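Local coordinates for protein DNA ligase (Aquifex aeolicus, PDB 3QWU) that probably acts as an ATP-dependent nucleic-acid ligase, binding adenosine in its nucleotide pocket and calcium ions nearby, at residues F25-N33 and R41-F49; T242-L250 and V351-L359. All coordinates share one frame; numbering follows the deposited sequence.

Interaction 1 of 2, residues F25-N33 and R41-F49; sequences FGLEYLRFN and RGTAIFKDF
L30 and I45 form a hydrogen-bonded pair of an antiparallel beta hairpin, strand 27-32 against 44-45, with N-H...O bonds in both directions and R31 facing A44 in the following non-hydrogen-bonded pair. The hairpin illustrates how one ladder can carry two unlike faces. The close-packed face holds L27, Y29, A44 and F46. A chi1 of 65° sets the Y29 ring between its own backbone N and carbonyl carbon, beside the F46 ring and pointing the same way. The two planes lie within 14° of each other but are slid apart, centroids 5.1 Å distant, so it is Y29 CB that covers the F46 face in a CH-pi contact. L27 CD2 joins from another angle, 3.5 Å from F46 CE1, and Y96 and L98 of strand 94-98 reach this layer. Near the turn, F32 N donates to T43 O (2.8 Å) while G42 N donates to F32 O, the pattern of a G1 beta bulge; at the backbone angles of G42 a CB would collide with the carbonyl O of R41. On the other face F32, L30 and I45 lie together. The F32 ring lies alongside T43, CD1 at 3.6 Å from T43 CB, and crosses I45, CE1 at 3.9 Å from its CD1. A serine in place of F32 would probably take away part of the apolar cover of T43 CB and I45 CD1 and open a gap beside the bulge. The outer part of this face is looser: L30 and I45 are partly exposed, their side chains closest at the two CB atoms, 4.0 Å apart. Beyond them a single water spans the strands, donating to E28 O at 3.0 Å and accepting from K47 N at 3.0 Å.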
ATOM      1  N   PHE A  25      36.007   1.936 -11.363  1.00 57.86           N
ATOM      2  CA  PHE A  25      36.725   1.995 -12.629  1.00 58.00           C
ATOM      3  C   PHE A  25      37.900   2.950 -12.618  1.00 59.45           C
ATOM      4  O   PHE A  25      38.279   3.463 -13.671  1.00 59.41           O
ATOM      5  CB  PHE A  25      35.777   2.335 -13.780  1.00 56.29           C
ATOM      6  CG  PHE A  25      34.858   1.215 -14.127  1.00 56.62           C
ATOM      7  CD1 PHE A  25      33.680   1.022 -13.425  1.00 56.21           C
ATOM      8  CD2 PHE A  25      35.181   0.334 -15.149  1.00 56.32           C
ATOM      9  CE1 PHE A  25      32.846  -0.023 -13.745  1.00 54.77           C
ATOM     10  CE2 PHE A  25      34.361  -0.701 -15.471  1.00 55.60           C
ATOM     11  CZ  PHE A  25      33.186  -0.888 -14.771  1.00 55.89           C
ATOM     12  N   GLY A  26      38.489   3.164 -11.442  1.00 60.83           N
ATOM     13  CA  GLY A  26      39.631   4.068 -11.300  1.00 62.44           C
ATOM     14  C   GLY A  26      39.252   5.517 -11.044  1.00 62.59           C
ATOM     15  O   GLY A  26      40.110   6.382 -10.973  1.00 64.00           O
ATOM     16  N   LEU A  27      37.968   5.786 -10.901  1.00 61.39           N
ATOM     17  CA  LEU A  27      37.494   7.146 -10.757  1.00 61.92           C
ATOM     18  C   LEU A  27      36.983   7.279  -9.355  1.00 62.41           C
ATOM     19  O   LEU A  27      36.296   6.384  -8.851  1.00 62.38           O
ATOM     20  CB  LEU A  27      36.338   7.466 -11.723  1.00 60.34           C
ATOM     21  CG  LEU A  27      36.543   7.495 -13.241  1.00 60.30           C
ATOM     22  CD1 LEU A  27      36.835   6.102 -13.802  1.00 59.41           C
ATOM     23  CD2 LEU A  27      35.286   8.079 -13.917  1.00 58.91           C
ATOM     24  N   GLU A  28      37.291   8.420  -8.751  1.00 63.47           N
ATOM     25  CA  GLU A  28      36.820   8.768  -7.416  1.00 63.58           C
ATOM     26  C   GLU A  28      35.868   9.929  -7.612  1.00 62.27           C
ATOM     27  O   GLU A  28      36.228  10.885  -8.300  1.00 61.96           O
ATOM     28  CB  GLU A  28      37.999   9.175  -6.547  1.00 65.59           C
ATOM     29  CG  GLU A  28      37.801   8.799  -5.094  1.00 67.54           C
ATOM     30  CD  GLU A  28      39.083   8.994  -4.256  1.00 70.20           C
ATOM     31  OE1 GLU A  28      40.201   9.092  -4.826  1.00 67.91           O
ATOM     32  OE2 GLU A  28      38.952   9.048  -3.019  1.00 70.82           O
ATOM     33  N   TYR A  29      34.658   9.835  -7.057  1.00 60.18           N
ATOM     34  CA  TYR A  29      33.632  10.847  -7.333  1.00 59.32           C
ATOM     35  C   TYR A  29      32.674  11.011  -6.167  1.00 59.25           C
ATOM     36  O   TYR A  29      32.676  10.202  -5.242  1.00 59.65           O
ATOM     37  CB  TYR A  29      32.872  10.559  -8.662  1.00 57.23           C
ATOM     38  CG  TYR A  29      32.023   9.289  -8.724  1.00 55.74           C
ATOM     39  CD1 TYR A  29      30.629   9.343  -8.829  1.00 55.94           C
ATOM     40  CD2 TYR A  29      32.611   8.037  -8.721  1.00 56.49           C
ATOM     41  CE1 TYR A  29      29.852   8.160  -8.924  1.00 53.57           C
ATOM     42  CE2 TYR A  29      31.849   6.852  -8.803  1.00 55.33           C
ATOM     43  CZ  TYR A  29      30.477   6.914  -8.902  1.00 54.46           C
ATOM     44  OH  TYR A  29      29.773   5.720  -8.952  1.00 51.83           O
ATOM     45  N   LEU A  30      31.897  12.090  -6.195  1.00 59.18           N
ATOM     46  CA  LEU A  30      30.835  12.320  -5.212  1.00 59.39           C
ATOM     47  C   LEU A  30      29.502  12.064  -5.891  1.00 57.78           C
ATOM     48  O   LEU A  30      29.317  12.454  -7.049  1.00 56.74           O
ATOM     49  CB  LEU A  30      30.912  13.739  -4.677  1.00 60.90           C
ATOM     50  CG  LEU A  30      32.191  14.050  -3.865  1.00 62.80           C
ATOM     51  CD1 LEU A  30      33.456  14.310  -4.769  1.00 64.30           C
ATOM     52  CD2 LEU A  30      31.950  15.209  -2.951  1.00 58.43           C
ATOM     53  N   ARG A  31      28.592  11.388  -5.188  1.00 57.82           N
ATOM     54  CA  ARG A  31      27.317  10.945  -5.758  1.00 56.34           C
ATOM     55  C   ARG A  31      26.140  11.384  -4.917  1.00 57.17           C
ATOM     56  O   ARG A  31      26.089  11.105  -3.722  1.00 58.25           O
ATOM     57  CB  ARG A  31      27.297   9.424  -5.833  1.00 55.83           C
ATOM     58  CG  ARG A  31      26.022   8.842  -6.419  1.00 54.42           C
ATOM     59  CD  ARG A  31      26.096   7.342  -6.491  1.00 54.89           C
ATOM     60  NE  ARG A  31      25.923   6.703  -5.184  1.00 56.55           N
ATOM     61  CZ  ARG A  31      24.750   6.408  -4.607  1.00 52.24           C
ATOM     62  NH1 ARG A  31      23.602   6.708  -5.175  1.00 50.90           N
ATOM     63  NH2 ARG A  31      24.733   5.804  -3.440  1.00 52.30           N
ATOM     64  N   PHE A  32      25.187  12.060  -5.544  1.00 57.23           N
ATOM     65  CA  PHE A  32      23.957  12.475  -4.855  1.00 58.11           C
ATOM     66  C   PHE A  32      23.002  11.300  -4.705  1.00 58.04           C
ATOM     67  O   PHE A  32      22.398  10.838  -5.680  1.00 56.59           O
ATOM     68  CB  PHE A  32      23.279  13.648  -5.580  1.00 57.66           C
ATOM     69  CG  PHE A  32      23.797  14.981  -5.137  1.00 58.66           C
ATOM     70  CD1 PHE A  32      24.887  15.555  -5.753  1.00 58.90           C
ATOM     71  CD2 PHE A  32      23.226  15.631  -4.056  1.00 59.69           C
ATOM     72  CE1 PHE A  32      25.372  16.797  -5.313  1.00 62.74           C
ATOM     73  CE2 PHE A  32      23.714  16.863  -3.583  1.00 61.74           C
ATOM     74  CZ  PHE A  32      24.776  17.452  -4.209  1.00 62.61           C
ATOM     75  N   ASN A  33      22.873  10.812  -3.478  1.00 60.05           N
ATOM     76  CA  ASN A  33      22.081   9.620  -3.211  1.00 60.28           C
ATOM     77  C   ASN A  33      20.592   9.933  -3.187  1.00 60.04           C
ATOM     78  O   ASN A  33      19.775   9.091  -3.522  1.00 58.35           O
ATOM     79  CB  ASN A  33      22.501   9.002  -1.880  1.00 62.31           C
ATOM     80  CG  ASN A  33      21.768   7.719  -1.588  1.00 62.92           C
ATOM     81  OD1 ASN A  33      22.065   6.686  -2.177  1.00 65.07           O
ATOM     82  ND2 ASN A  33      20.792   7.777  -0.674  1.00 66.50           N
ATOM     83  N   ARG A  41      18.909  13.888  -7.386  1.00 49.52           N
ATOM     84  CA  ARG A  41      19.509  12.554  -7.180  1.00 48.04           C
ATOM     85  C   ARG A  41      20.172  12.008  -8.444  1.00 45.72           C
ATOM     86  O   ARG A  41      19.636  12.120  -9.515  1.00 45.26           O
ATOM     87  CB  ARG A  41      18.404  11.581  -6.717  1.00 47.55           C
ATOM     88  CG  ARG A  41      18.732  10.110  -6.835  1.00 47.65           C
ATOM     89  CD  ARG A  41      17.721   9.201  -6.120  1.00 47.73           C
ATOM     90  NE  ARG A  41      18.164   7.803  -6.215  1.00 47.75           N
ATOM     91  CZ  ARG A  41      17.838   6.950  -7.192  1.00 48.97           C
ATOM     92  NH1 ARG A  41      17.021   7.318  -8.193  1.00 49.22           N
ATOM     93  NH2 ARG A  41      18.328   5.706  -7.172  1.00 47.30           N
ATOM     94  N   GLY A  42      21.329  11.391  -8.308  1.00 44.27           N
ATOM     95  CA  GLY A  42      22.033  10.847  -9.449  1.00 42.86           C
ATOM     96  C   GLY A  42      23.133  11.767  -9.923  1.00 42.59           C
ATOM     97  O   GLY A  42      23.975  11.376 -10.733  1.00 42.29           O
ATOM     98  N   THR A  43      23.125  12.991  -9.418  1.00 42.22           N
ATOM     99  CA  THR A  43      24.147  13.961  -9.752  1.00 42.51           C
ATOM    100  C   THR A  43      25.474  13.427  -9.259  1.00 42.17           C
ATOM    101  O   THR A  43      25.562  12.918  -8.140  1.00 42.66           O
ATOM    102  CB  THR A  43      23.793  15.333  -9.147  1.00 43.92           C
ATOM    103  OG1 THR A  43      22.579  15.783  -9.770  1.00 43.57           O
ATOM    104  CG2 THR A  43      24.916  16.366  -9.325  1.00 43.05           C
ATOM    105  N   ALA A  44      26.471  13.493 -10.135  1.00 41.33           N
ATOM    106  CA  ALA A  44      27.782  12.890  -9.927  1.00 41.48           C
ATOM    107  C   ALA A  44      28.766  13.990 -10.142  1.00 42.83           C
ATOM    108  O   ALA A  44      28.763  14.586 -11.209  1.00 42.03           O
ATOM    109  CB  ALA A  44      28.034  11.826 -10.940  1.00 40.33           C
ATOM    110  N   ILE A  45      29.587  14.259  -9.131  1.00 44.78           N
ATOM    111  CA  ILE A  45      30.605  15.305  -9.200  1.00 46.77           C
ATOM    112  C   ILE A  45      31.959  14.637  -9.404  1.00 48.14           C
ATOM    113  O   ILE A  45      32.446  13.945  -8.507  1.00 48.46           O
ATOM    114  CB  ILE A  45      30.677  16.167  -7.899  1.00 48.91           C
ATOM    115  CG1 ILE A  45      29.298  16.767  -7.587  1.00 48.48           C
ATOM    116  CG2 ILE A  45      31.760  17.277  -8.033  1.00 47.29           C
ATOM    117  CD1 ILE A  45      29.140  17.333  -6.181  1.00 48.78           C
ATOM    118  N   PHE A  46      32.560  14.865 -10.574  1.00 48.44           N
ATOM    119  CA  PHE A  46      33.891  14.406 -10.863  1.00 50.12           C
ATOM    120  C   PHE A  46      34.832  15.576 -10.776  1.00 52.77           C
ATOM    121  O   PHE A  46      34.407  16.718 -10.814  1.00 54.00           O
ATOM    122  CB  PHE A  46      33.928  13.801 -12.256  1.00 49.06           C
ATOM    123  CG  PHE A  46      33.107  12.542 -12.391  1.00 47.94           C
ATOM    124  CD1 PHE A  46      33.672  11.296 -12.120  1.00 48.92           C
ATOM    125  CD2 PHE A  46      31.776  12.605 -12.784  1.00 48.20           C
ATOM    126  CE1 PHE A  46      32.938  10.115 -12.261  1.00 48.04           C
ATOM    127  CE2 PHE A  46      31.024  11.428 -12.935  1.00 49.95           C
ATOM    128  CZ  PHE A  46      31.616  10.173 -12.659  1.00 48.51           C
ATOM    129  N   LYS A  47      36.124  15.316 -10.681  1.00 55.23           N
ATOM    130  CA  LYS A  47      37.081  16.417 -10.494  1.00 58.03           C
ATOM    131  C   LYS A  47      37.013  17.422 -11.653  1.00 57.72           C
ATOM    132  O   LYS A  47      37.115  18.625 -11.436  1.00 59.18           O
ATOM    133  CB  LYS A  47      38.495  15.867 -10.316  1.00 59.62           C
ATOM    134  CG  LYS A  47      39.610  16.948 -10.146  1.00 65.10           C
ATOM    135  CD  LYS A  47      40.497  17.124 -11.427  1.00 67.76           C
ATOM    136  CE  LYS A  47      41.274  18.468 -11.467  1.00 70.37           C
ATOM    137  NZ  LYS A  47      41.510  18.889 -12.889  1.00 69.79           N
ATOM    138  N   ASP A  48      36.829  16.929 -12.875  1.00 56.12           N
ATOM    139  CA  ASP A  48      36.913  17.769 -14.092  1.00 56.18           C
ATOM    140  C   ASP A  48      35.551  18.265 -14.571  1.00 54.53           C
ATOM    141  O   ASP A  48      35.496  19.164 -15.429  1.00 54.83           O
ATOM    142  CB  ASP A  48      37.559  16.990 -15.269  1.00 55.78           C
ATOM    143  CG  ASP A  48      39.017  16.664 -15.042  1.00 58.35           C
ATOM    144  OD1 ASP A  48      39.837  17.589 -14.941  1.00 60.74           O
ATOM    145  OD2 ASP A  48      39.345  15.467 -14.987  1.00 62.37           O
ATOM    146  N   PHE A  49      34.470  17.649 -14.077  1.00 52.27           N
ATOM    147  CA  PHE A  49      33.121  18.053 -14.452  1.00 50.96           C
ATOM    148  C   PHE A  49      32.014  17.439 -13.603  1.00 49.40           C
ATOM    149  O   PHE A  49      32.235  16.446 -12.915  1.00 49.11           O
ATOM    150  CB  PHE A  49      32.831  17.711 -15.917  1.00 49.11           C
ATOM    151  CG  PHE A  49      33.188  16.321 -16.294  1.00 48.64           C
ATOM    152  CD1 PHE A  49      34.433  16.046 -16.887  1.00 48.08           C
ATOM    153  CD2 PHE A  49      32.284  15.274 -16.065  1.00 45.48           C
ATOM    154  CE1 PHE A  49      34.770  14.753 -17.244  1.00 49.03           C
ATOM    155  CE2 PHE A  49      32.605  13.966 -16.414  1.00 44.87           C
ATOM    156  CZ  PHE A  49      33.836  13.687 -17.011  1.00 47.94           C
TER
HETATM  157  O   HOH W   1      36.985  12.401 -10.728  1.00 40.62           O

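Interaction 2 of 2, residues T242-L250 and V351-L359; sequences TNAKNMLQL and VFLNMTGLL
A strand-to-helix junction in the C-terminal region, where strand 343-352 passes straight into helix 353-363, packs here against the turn-rich loop that follows helix 233-242. F352 occupies the N-cap position. Its carbonyl O is gripped twice by T356, by the backbone N and by OG1 (2.7 Å), the hydroxyl approaching from above the carbonyl plane. With CG beside its own backbone N (chi1 -61°), the F352 ring reaches the loop and takes K245 O over one face, 3.4 Å from F352 CG. The amide of N246 comes in obliquely, its plane 62° from the ring and ND2 3.8 Å from F352 CE1. M355 adds a second contact: CG runs anti to its backbone N (chi1 -172°), and bends further out bring CE to 3.4 Å from A244 O and 3.9 Å from M247 CB. At the outer end L248 crosses L358, their CD2 atoms 3.7 Å apart. The polar rim is handled by water, which donates to Q249 OE1 and accepts from M355 N at 3.2 Å, occupying one of the N-H groups that the first turn of a helix cannot bond internally. K245 turns its amine away to Y303 O, while L260 of the second subunit packs on L358 and T256 of that subunit on M247. Side-chain packing against loop carbonyls and apolar groups, with a water at the rim, thus joins the loop between helices 233-242 and 254-269 to the point where the three-stranded sheet passes into the first turn of helix 353-363, within the C-terminal region of this ligase family.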
ATOM      1  N   THR A 242       4.221  -7.819 -11.947  1.00 35.41           N
ATOM      2  CA  THR A 242       5.609  -8.218 -11.845  1.00 36.17           C
ATOM      3  C   THR A 242       6.206  -7.744 -10.557  1.00 37.02           C
ATOM      4  O   THR A 242       7.274  -8.146 -10.239  1.00 38.20           O
ATOM      5  CB  THR A 242       6.464  -7.671 -12.991  1.00 35.84           C
ATOM      6  OG1 THR A 242       6.357  -6.276 -12.952  1.00 34.25           O
ATOM      7  CG2 THR A 242       5.949  -8.176 -14.370  1.00 34.53           C
ATOM      8  N   ASN A 243       5.530  -6.889  -9.805  1.00 38.84           N
ATOM      9  CA  ASN A 243       6.046  -6.464  -8.504  1.00 40.10           C
ATOM     10  C   ASN A 243       5.485  -7.224  -7.304  1.00 40.30           C
ATOM     11  O   ASN A 243       5.665  -6.801  -6.158  1.00 39.61           O
ATOM     12  CB  ASN A 243       5.779  -4.987  -8.318  1.00 40.53           C
ATOM     13  CG  ASN A 243       6.966  -4.187  -8.670  1.00 45.97           C
ATOM     14  OD1 ASN A 243       7.748  -3.795  -7.770  1.00 51.19           O
ATOM     15  ND2 ASN A 243       7.194  -3.994  -9.994  1.00 49.16           N
ATOM     16  N   ALA A 244       4.765  -8.311  -7.562  1.00 40.27           N
ATOM     17  CA  ALA A 244       4.187  -9.107  -6.472  1.00 41.06           C
ATOM     18  C   ALA A 244       5.254  -9.546  -5.454  1.00 41.75           C
ATOM     19  O   ALA A 244       5.049  -9.398  -4.277  1.00 42.11           O
ATOM     20  CB  ALA A 244       3.468 -10.328  -7.022  1.00 40.37           C
ATOM     21  N   LYS A 245       6.367 -10.113  -5.921  1.00 41.73           N
ATOM     22  CA  LYS A 245       7.387 -10.697  -5.035  1.00 43.05           C
ATOM     23  C   LYS A 245       8.039  -9.628  -4.163  1.00 44.81           C
ATOM     24  O   LYS A 245       8.653  -9.906  -3.124  1.00 43.95           O
ATOM     25  CB  LYS A 245       8.421 -11.451  -5.861  1.00 42.25           C
ATOM     26  CG  LYS A 245       7.837 -12.728  -6.449  1.00 41.72           C
ATOM     27  CD  LYS A 245       8.731 -13.389  -7.471  1.00 42.03           C
ATOM     28  CE  LYS A 245       8.220 -14.748  -7.952  1.00 40.48           C
ATOM     29  NZ  LYS A 245       9.249 -15.415  -8.794  1.00 40.95           N
ATOM     30  N   ASN A 246       7.759  -8.395  -4.566  1.00 46.28           N
ATOM     31  CA  ASN A 246       8.423  -7.190  -4.145  1.00 48.14           C
ATOM     32  C   ASN A 246       7.577  -6.431  -3.197  1.00 48.53           C
ATOM     33  O   ASN A 246       7.938  -5.338  -2.817  1.00 48.41           O
ATOM     34  CB  ASN A 246       8.575  -6.310  -5.408  1.00 48.52           C
ATOM     35  CG  ASN A 246       9.895  -5.671  -5.501  1.00 52.21           C
ATOM     36  OD1 ASN A 246      10.471  -5.625  -6.605  1.00 57.46           O
ATOM     37  ND2 ASN A 246      10.436  -5.205  -4.349  1.00 52.67           N
ATOM     38  N   MET A 247       6.425  -6.993  -2.835  1.00 50.23           N
ATOM     39  CA  MET A 247       5.373  -6.240  -2.123  1.00 51.81           C
ATOM     40  C   MET A 247       5.696  -5.751  -0.729  1.00 53.76           C
ATOM     41  O   MET A 247       4.970  -4.914  -0.231  1.00 53.86           O
ATOM     42  CB  MET A 247       4.073  -7.035  -2.023  1.00 52.04           C
ATOM     43  CG  MET A 247       3.059  -6.632  -3.019  1.00 53.87           C
ATOM     44  SD  MET A 247       1.549  -7.588  -2.833  1.00 59.73           S
ATOM     45  CE  MET A 247       1.000  -7.474  -4.566  1.00 51.23           C
ATOM     46  N   LEU A 248       6.709  -6.295  -0.066  1.00 55.49           N
ATOM     47  CA  LEU A 248       6.967  -5.868   1.304  1.00 58.23           C
ATOM     48  C   LEU A 248       7.802  -4.583   1.257  1.00 60.24           C
ATOM     49  O   LEU A 248       7.730  -3.756   2.153  1.00 61.02           O
ATOM     50  CB  LEU A 248       7.611  -6.995   2.127  1.00 58.82           C
ATOM     51  CG  LEU A 248       6.773  -8.293   2.270  1.00 57.98           C
ATOM     52  CD1 LEU A 248       7.499  -9.342   3.100  1.00 57.00           C
ATOM     53  CD2 LEU A 248       5.392  -8.027   2.869  1.00 57.29           C
ATOM     54  N   GLN A 249       8.496  -4.384   0.142  1.00 61.68           N
ATOM     55  CA  GLN A 249       9.277  -3.176  -0.108  1.00 63.75           C
ATOM     56  C   GLN A 249       8.457  -2.079  -0.839  1.00 64.42           C
ATOM     57  O   GLN A 249       8.966  -1.478  -1.778  1.00 64.63           O
ATOM     58  CB  GLN A 249      10.528  -3.523  -0.976  1.00 63.62           C
ATOM     59  CG  GLN A 249      11.092  -4.971  -0.878  1.00 64.92           C
ATOM     60  CD  GLN A 249      11.682  -5.348   0.503  1.00 69.13           C
ATOM     61  OE1 GLN A 249      11.132  -6.197   1.215  1.00 70.40           O
ATOM     62  NE2 GLN A 249      12.820  -4.746   0.858  1.00 70.91           N
ATOM     63  N   LEU A 250       7.213  -1.813  -0.424  1.00 65.89           N
ATOM     64  CA  LEU A 250       6.318  -0.899  -1.162  1.00 66.43           C
ATOM     65  C   LEU A 250       6.244   0.509  -0.620  1.00 68.27           C
ATOM     66  O   LEU A 250       5.834   0.701   0.517  1.00 69.96           O
ATOM     67  CB  LEU A 250       4.875  -1.401  -1.138  1.00 66.56           C
ATOM     68  CG  LEU A 250       4.408  -2.536  -2.048  1.00 66.38           C
ATOM     69  CD1 LEU A 250       2.920  -2.820  -1.743  1.00 66.74           C
ATOM     70  CD2 LEU A 250       4.649  -2.268  -3.537  1.00 65.12           C
ATOM     71  N   VAL A 351      16.763 -12.930  -4.139  1.00 42.27           N
ATOM     72  CA  VAL A 351      15.936 -13.678  -3.195  1.00 42.91           C
ATOM     73  C   VAL A 351      15.299 -12.661  -2.260  1.00 43.37           C
ATOM     74  O   VAL A 351      16.031 -11.945  -1.570  1.00 44.72           O
ATOM     75  CB  VAL A 351      16.807 -14.673  -2.314  1.00 44.93           C
ATOM     76  CG1 VAL A 351      15.960 -15.380  -1.242  1.00 42.67           C
ATOM     77  CG2 VAL A 351      17.583 -15.713  -3.197  1.00 43.12           C
ATOM     78  N   PHE A 352      13.968 -12.602  -2.233  1.00 42.20           N
ATOM     79  CA  PHE A 352      13.214 -11.725  -1.327  1.00 42.09           C
ATOM     80  C   PHE A 352      12.975 -12.413   0.025  1.00 43.37           C
ATOM     81  O   PHE A 352      12.027 -13.199   0.178  1.00 43.60           O
ATOM     82  CB  PHE A 352      11.867 -11.368  -1.984  1.00 41.89           C
ATOM     83  CG  PHE A 352      12.024 -10.618  -3.287  1.00 41.81           C
ATOM     84  CD1 PHE A 352      12.072  -9.231  -3.305  1.00 42.58           C
ATOM     85  CD2 PHE A 352      12.217 -11.309  -4.480  1.00 42.65           C
ATOM     86  CE1 PHE A 352      12.267  -8.550  -4.503  1.00 44.50           C
ATOM     87  CE2 PHE A 352      12.418 -10.635  -5.676  1.00 42.33           C
ATOM     88  CZ  PHE A 352      12.418  -9.269  -5.699  1.00 42.46           C
ATOM     89  N   LEU A 353      13.823 -12.093   1.004  1.00 43.87           N
ATOM     90  CA  LEU A 353      13.881 -12.815   2.274  1.00 44.98           C
ATOM     91  C   LEU A 353      12.652 -12.594   3.122  1.00 44.23           C
ATOM     92  O   LEU A 353      12.233 -13.494   3.856  1.00 43.34           O
ATOM     93  CB  LEU A 353      15.096 -12.370   3.124  1.00 46.57           C
ATOM     94  CG  LEU A 353      16.522 -12.922   2.982  1.00 48.22           C
ATOM     95  CD1 LEU A 353      16.818 -13.742   1.713  1.00 48.75           C
ATOM     96  CD2 LEU A 353      17.468 -11.726   3.083  1.00 48.91           C
ATOM     97  N   ASN A 354      12.113 -11.383   3.057  1.00 43.06           N
ATOM     98  CA  ASN A 354      10.947 -11.050   3.856  1.00 43.33           C
ATOM     99  C   ASN A 354       9.685 -11.660   3.292  1.00 41.49           C
ATOM    100  O   ASN A 354       8.901 -12.217   4.022  1.00 43.24           O
ATOM    101  CB  ASN A 354      10.848  -9.539   4.112  1.00 43.48           C
ATOM    102  CG  ASN A 354      11.965  -9.043   5.107  1.00 47.57           C
ATOM    103  OD1 ASN A 354      12.382  -7.872   5.093  1.00 47.76           O
ATOM    104  ND2 ASN A 354      12.472  -9.967   5.922  1.00 49.51           N
ATOM    105  N   MET A 355       9.522 -11.642   1.990  1.00 39.59           N
ATOM    106  CA  MET A 355       8.410 -12.340   1.385  1.00 38.17           C
ATOM    107  C   MET A 355       8.556 -13.812   1.641  1.00 38.46           C
ATOM    108  O   MET A 355       7.556 -14.481   1.962  1.00 39.38           O
ATOM    109  CB  MET A 355       8.344 -12.108  -0.126  1.00 36.73           C
ATOM    110  CG  MET A 355       7.107 -12.662  -0.764  1.00 37.29           C
ATOM    111  SD  MET A 355       5.597 -11.969  -0.005  1.00 42.70           S
ATOM    112  CE  MET A 355       5.335 -10.590  -1.130  1.00 38.03           C
ATOM    113  N   THR A 356       9.792 -14.304   1.493  1.00 37.49           N
ATOM    114  CA  THR A 356      10.125 -15.700   1.723  1.00 37.25           C
ATOM    115  C   THR A 356       9.722 -16.124   3.125  1.00 38.13           C
ATOM    116  O   THR A 356       8.943 -17.091   3.273  1.00 38.38           O
ATOM    117  CB  THR A 356      11.627 -16.004   1.415  1.00 37.45           C
ATOM    118  OG1 THR A 356      11.840 -15.902  -0.006  1.00 38.00           O
ATOM    119  CG2 THR A 356      12.027 -17.459   1.902  1.00 35.45           C
ATOM    120  N   GLY A 357      10.201 -15.401   4.142  1.00 38.47           N
ATOM    121  CA  GLY A 357       9.812 -15.675   5.560  1.00 39.41           C
ATOM    122  C   GLY A 357       8.308 -15.488   5.842  1.00 38.79           C
ATOM    123  O   GLY A 357       7.701 -16.225   6.592  1.00 39.79           O
ATOM    124  N   LEU A 358       7.668 -14.507   5.218  1.00 37.92           N
ATOM    125  CA  LEU A 358       6.252 -14.277   5.484  1.00 36.66           C
ATOM    126  C   LEU A 358       5.413 -15.429   4.926  1.00 35.60           C
ATOM    127  O   LEU A 358       4.569 -15.981   5.601  1.00 35.83           O
ATOM    128  CB  LEU A 358       5.824 -12.953   4.866  1.00 36.30           C
ATOM    129  CG  LEU A 358       4.307 -12.568   4.984  1.00 36.45           C
ATOM    130  CD1 LEU A 358       3.931 -12.520   6.451  1.00 34.53           C
ATOM    131  CD2 LEU A 358       4.105 -11.201   4.303  1.00 34.38           C
ATOM    132  N   LEU A 359       5.655 -15.803   3.685  1.00 35.02           N
ATOM    133  CA  LEU A 359       4.875 -16.870   3.072  1.00 35.07           C
ATOM    134  C   LEU A 359       5.083 -18.208   3.818  1.00 36.14           C
ATOM    135  O   LEU A 359       4.122 -18.950   4.045  1.00 38.27           O
ATOM    136  CB  LEU A 359       5.179 -16.971   1.573  1.00 33.85           C
ATOM    137  CG  LEU A 359       4.809 -15.818   0.603  1.00 31.89           C
ATOM    138  CD1 LEU A 359       5.124 -16.220  -0.851  1.00 27.96           C
ATOM    139  CD2 LEU A 359       3.368 -15.412   0.666  1.00 34.02           C
TER
HETATM  140  O   HOH W   2      11.248  -9.390   0.539  1.00 29.01           O

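Overall arrangement
Both segments of interaction 1 precede those of interaction 2 in the chain, and the two contacts lie apart, with centres 32 Å and nearest atoms about 13 Å from each other. They share no sheet: residues 25-33 and 41-49 belong to the antiparallel sheet near the N-terminus, whereas 351-359 starts on the last residues of strand 343-352, of a three-stranded sheet, and runs into helix 353-363; 242-250 is the loop packed on it. Neither touches a ligand: the R41 side chain lies about 9 Å from the bound adenosine, that of N246 about 12 Å from a bound calcium ion. Interaction 2 alone touches the second subunit, so the C-terminal side takes part in the dimer contact.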